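Side-chain contacts in saposin-like protein (Necator americanus, PDB 3S63), which probably binds lipids and interacts with membranes, as a small helical, disulfide-braced member of the saposin-like family of the hookworm: residues D8-Q11 with I12-T16; S68-P71 with M72-C75. One frame throughout, in Å; residues are numbered along the deposited sequence.

Contact 1 of 2, residues D8-Q11 with I12-T16; sequences DLCQ and IALRT
Leu9 and Ile12, three residues apart on helix 3-20, meet through terminal methyls: CD2 of Leu9 lies 4.0 Å from CD1 of Ile12, the two side chains crossing at a slant on the helix surface. With CG1 of Ile12 anti to the carbonyl carbon (chi1 -59°), beside the backbone N, the chain lies back along the preceding turn, where CG1 also rests 3.3 Å from the carbonyl O of Asp8. That same oxygen accepts the N-H of Ile12 in a nearly straight bond, 171° at the hydrogen. The bonds from Ala13 N to Leu9 O, Leu14 N to Cys10 O and Arg15 N to Gln11 O follow in alpha-helical i to i+4 order. One turn on, Thr16 OG1 bonds back to Ile12 O at 2.8 Å, which ties the hydroxyl to its own helix; it and Thr16 N reach the oxygen from opposite faces of the carbonyl plane. The close side carries Cys10, Ala13 and Leu14, all buried: CG of Leu14 lies 3.3 Å from Cys10 O, while Leu14 CD1 touches Cys10 SG more loosely, at 4.4 Å. The Arg15 side is looser and faces solvent; past CB, which touches Gln11 O, its chain bends twice and adds little to the contact. Gln11, though buried, extends away from Ile12-Thr16, and its amide NE2 is hydrogen-bonded to Ser86 O. Within the saposin-like helical bundle, Leu14 is wedged among Leu35 of helix 28-39, Met53 and Ile60 of helix 46-65, and Val74 of helix 71-77, while Ala13 and Thr16 lean on Glu38 and Leu9 meets the loop residue Tyr45.

Contact 2 of 2, residues S68-P71 with M72-C75; sequences SFKP and MEVC
The N-terminus of the short helix 71-77 is formed here, where the loop following helix 46-65 turns into the last helix of the modelled chain, with Lys70 at the N-cap and Pro71 in the first turn. Lys70 O accepts the N-H of Glu73 at 2.9 Å, the donor standing above the carbonyl plane, 47° out of it. Pro71 O takes the N-H of Cys75 at 3.1 Å, nearly in line with its C=O bond, and a weaker, more bent bond from Val74 N. SG of Cys75 approaches the same oxygen to 3.4 Å. Ahead of the helix, the Phe69 ring folds back over the turn: Pro71 N lies over the centre of one ring face, 4.1 Å above its plane, and CE2 is 3.7 Å from CG1 of Val74. That methyl is placed between the backbone N and carbonyl carbon of its own residue (chi1 51°), turned toward both Phe69 and Pro71 O. Phe69 also stacks on Phe18 and touches Met64, joining the turn to helices 3-20 and 46-65. On the outer side Lys70 and Glu73 run alongside each other in the same direction, with the aliphatic CD of Lys70 3.6 Å from Glu73 OE1. The ammonium NZ remains 4.3 Å from OE1, beyond a salt bridge, so the exposed charges probably attract only loosely; backbone hydrogen bonds and apolar contacts define this helix start.

How the contacts relate
Contact 1 lies on helix 3-20 and contact 2 at the start of helix 71-77; far apart in sequence, their centres are about 9 Å apart. The disulfide between Cys10 SG and Cys75 SG, 2.0 Å, fastens one to the other covalently. Beside it, Leu14 CD1 packs on Val74 CG1 and Gln11 OE1 lies near Met72 CB, while Leu14 O lies 3.5 Å from Phe69 CE1. Leu14 thus meets Phe69 and Val74, which also touch each other. Disulfides joining the N- and C-terminal parts are a feature of saposin-like proteins, and Cys7-Cys81 is a second one here, joining helix 3-20 to the segment just after helix 71-77.

Contact 1 of 2, residues D8-Q11 with I12-T16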
loop_
_atom_site.group_PDB
_atom_site.type_symbol
_atom_site.label_atom_id
_atom_site.label_comp_id
_atom_site.label_asym_id
_atom_site.label_seq_id
_atom_site.Cartn_x
_atom_site.Cartn_y
_atom_site.Cartn_z
ATOM N N ASP A 8 -3.255 -7.820 -5.560
ATOM C CA ASP A 8 -2.910 -8.497 -4.324
ATOM C C ASP A 8 -1.717 -7.797 -3.665
ATOM O O ASP A 8 -1.772 -7.424 -2.496
ATOM C CB ASP A 8 -2.608 -9.977 -4.582
ATOM C CG ASP A 8 -3.857 -10.780 -4.965
ATOM O OD1 ASP A 8 -4.987 -10.275 -4.813
ATOM O OD2 ASP A 8 -3.710 -11.934 -5.413
ATOM N N LEU A 9 -0.648 -7.588 -4.425
ATOM C CA LEU A 9 0.543 -6.954 -3.882
ATOM C C LEU A 9 0.269 -5.569 -3.280
ATOM O O LEU A 9 0.829 -5.207 -2.250
ATOM C CB LEU A 9 1.658 -6.899 -4.932
ATOM C CG LEU A 9 2.150 -8.280 -5.374
ATOM C CD1 LEU A 9 3.377 -8.154 -6.224
ATOM C CD2 LEU A 9 2.466 -9.148 -4.176
ATOM N N CYS A 10 -0.590 -4.787 -3.906
ATOM C CA CYS A 10 -0.895 -3.493 -3.337
ATOM C C CYS A 10 -1.400 -3.718 -1.918
ATOM O O CYS A 10 -0.985 -3.039 -0.985
ATOM C CB CYS A 10 -1.959 -2.777 -4.166
ATOM S SG CYS A 10 -2.246 -1.062 -3.662
ATOM N N GLN A 11 -2.291 -4.694 -1.778
ATOM C CA GLN A 11 -2.980 -4.961 -0.529
ATOM C C GLN A 11 -2.045 -5.503 0.551
ATOM O O GLN A 11 -2.032 -5.016 1.674
ATOM C CB GLN A 11 -4.120 -5.951 -0.767
ATOM C CG GLN A 11 -5.239 -5.408 -1.603
ATOM C CD GLN A 11 -6.413 -6.355 -1.666
ATOM O OE1 GLN A 11 -7.273 -6.346 -0.789
ATOM N NE2 GLN A 11 -6.460 -7.180 -2.705
ATOM N N ILE A 12 -1.289 -6.533 0.206
ATOM C CA ILE A 12 -0.304 -7.106 1.097
ATOM C C ILE A 12 0.657 -6.047 1.642
ATOM O O ILE A 12 0.980 -6.039 2.824
ATOM C CB ILE A 12 0.494 -8.183 0.350
ATOM C CG1 ILE A 12 -0.461 -9.274 -0.148
ATOM C CG2 ILE A 12 1.582 -8.756 1.228
ATOM C CD1 ILE A 12 0.213 -10.304 -1.038
ATOM N N ALA A 13 1.117 -5.163 0.766
ATOM C CA ALA A 13 2.102 -4.166 1.134
ATOM C C ALA A 13 1.534 -3.155 2.104
ATOM O O ALA A 13 2.168 -2.822 3.096
ATOM C CB ALA A 13 2.646 -3.466 -0.107
ATOM N N LEU A 14 0.343 -2.652 1.821
ATOM C CA LEU A 14 -0.251 -1.610 2.649
ATOM C C LEU A 14 -0.704 -2.150 3.997
ATOM O O LEU A 14 -0.734 -1.432 4.996
ATOM C CB LEU A 14 -1.445 -0.981 1.936
ATOM C CG LEU A 14 -1.129 -0.174 0.690
ATOM C CD1 LEU A 14 -2.284 0.734 0.395
ATOM C CD2 LEU A 14 0.136 0.625 0.911
ATOM N N ARG A 15 -1.081 -3.420 4.011
ATOM C CA ARG A 15 -1.623 -4.048 5.204
ATOM C C ARG A 15 -0.498 -4.388 6.155
ATOM O O ARG A 15 -0.616 -4.218 7.364
ATOM C CB ARG A 15 -2.362 -5.316 4.806
ATOM C CG ARG A 15 -2.901 -6.114 5.959
ATOM C CD ARG A 15 -2.387 -7.537 5.879
ATOM N NE ARG A 15 -3.293 -8.420 5.153
ATOM C CZ ARG A 15 -2.890 -9.385 4.333
ATOM N NH1 ARG A 15 -1.591 -9.577 4.115
ATOM N NH2 ARG A 15 -3.787 -10.151 3.724
ATOM N N THR A 16 0.594 -4.877 5.580
ATOM C CA THR A 16 1.785 -5.241 6.327
ATOM C C THR A 16 2.403 -4.017 7.007
ATOM O O THR A 16 2.752 -4.070 8.178
ATOM C CB THR A 16 2.808 -5.944 5.411
ATOM O OG1 THR A 16 2.301 -7.229 5.030
ATOM C CG2 THR A 16 4.115 -6.152 6.122
#

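Contact 2 of 2, residues S68-P71 with M72-C75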
loop_
_atom_site.group_PDB
_atom_site.type_symbol
_atom_site.label_atom_id
_atom_site.label_comp_id
_atom_site.label_asym_id
_atom_site.label_seq_id
_atom_site.Cartn_x
_atom_site.Cartn_y
_atom_site.Cartn_z
ATOM N N SER A 68 -10.288 4.082 9.146
ATOM C CA SER A 68 -10.953 3.235 8.168
ATOM C C SER A 68 -10.159 1.950 7.980
ATOM O O SER A 68 -10.660 0.840 8.141
ATOM C CB SER A 68 -11.056 3.971 6.818
ATOM O OG SER A 68 -9.820 4.587 6.454
ATOM N N PHE A 69 -8.876 2.154 7.735
ATOM C CA PHE A 69 -8.093 1.325 6.838
ATOM C C PHE A 69 -8.653 0.011 6.307
ATOM O O PHE A 69 -8.768 -0.984 7.020
ATOM C CB PHE A 69 -6.655 1.165 7.296
ATOM C CG PHE A 69 -5.714 1.074 6.160
ATOM C CD1 PHE A 69 -4.861 0.002 6.027
ATOM C CD2 PHE A 69 -5.737 2.046 5.169
ATOM C CE1 PHE A 69 -4.012 -0.079 4.934
ATOM C CE2 PHE A 69 -4.892 1.969 4.081
ATOM C CZ PHE A 69 -4.034 0.907 3.964
ATOM N N LYS A 70 -8.989 0.054 5.022
ATOM C CA LYS A 70 -9.222 -1.129 4.229
ATOM C C LYS A 70 -8.300 -1.008 3.019
ATOM O O LYS A 70 -8.534 -0.179 2.140
ATOM C CB LYS A 70 -10.681 -1.188 3.779
ATOM C CG LYS A 70 -11.684 -1.007 4.908
ATOM C CD LYS A 70 -13.071 -0.668 4.366
ATOM C CE LYS A 70 -13.940 0.041 5.411
ATOM N NZ LYS A 70 -13.563 1.483 5.604
ATOM N N PRO A 71 -7.232 -1.821 2.984
ATOM C CA PRO A 71 -6.220 -1.807 1.928
ATOM C C PRO A 71 -6.824 -1.831 0.518
ATOM O O PRO A 71 -6.421 -1.051 -0.337
ATOM C CB PRO A 71 -5.445 -3.100 2.185
ATOM C CG PRO A 71 -5.581 -3.325 3.616
ATOM C CD PRO A 71 -6.960 -2.877 3.970
ATOM N N MET A 72 -7.783 -2.719 0.287
ATOM C CA MET A 72 -8.365 -2.880 -1.033
ATOM C C MET A 72 -9.043 -1.612 -1.514
ATOM O O MET A 72 -9.306 -1.454 -2.697
ATOM C CB MET A 72 -9.356 -4.042 -1.038
ATOM C CG MET A 72 -10.526 -3.844 -1.972
ATOM S SD MET A 72 -10.595 -5.032 -3.319
ATOM C CE MET A 72 -8.916 -4.961 -3.899
ATOM N N GLU A 73 -9.314 -0.690 -0.612
ATOM C CA GLU A 73 -10.078 0.490 -0.993
ATOM C C GLU A 73 -9.134 1.554 -1.507
ATOM O O GLU A 73 -9.438 2.273 -2.459
ATOM C CB GLU A 73 -10.843 1.036 0.211
ATOM C CG GLU A 73 -12.163 1.703 -0.121
ATOM C CD GLU A 73 -13.355 0.822 0.237
ATOM O OE1 GLU A 73 -13.957 1.044 1.318
ATOM O OE2 GLU A 73 -13.680 -0.093 -0.561
ATOM N N VAL A 74 -7.983 1.663 -0.855
ATOM C CA VAL A 74 -7.013 2.676 -1.222
ATOM C C VAL A 74 -6.331 2.226 -2.515
ATOM O O VAL A 74 -5.908 3.048 -3.316
ATOM C CB VAL A 74 -6.021 2.951 -0.051
ATOM C CG1 VAL A 74 -5.438 1.668 0.442
ATOM C CG2 VAL A 74 -4.913 3.917 -0.451
ATOM N N CYS A 75 -6.277 0.916 -2.737
ATOM C CA CYS A 75 -5.689 0.356 -3.954
ATOM C C CYS A 75 -6.611 0.505 -5.170
ATOM O O CYS A 75 -6.164 0.486 -6.315
ATOM C CB CYS A 75 -5.332 -1.117 -3.736
ATOM S SG CYS A 75 -3.943 -1.373 -2.597
#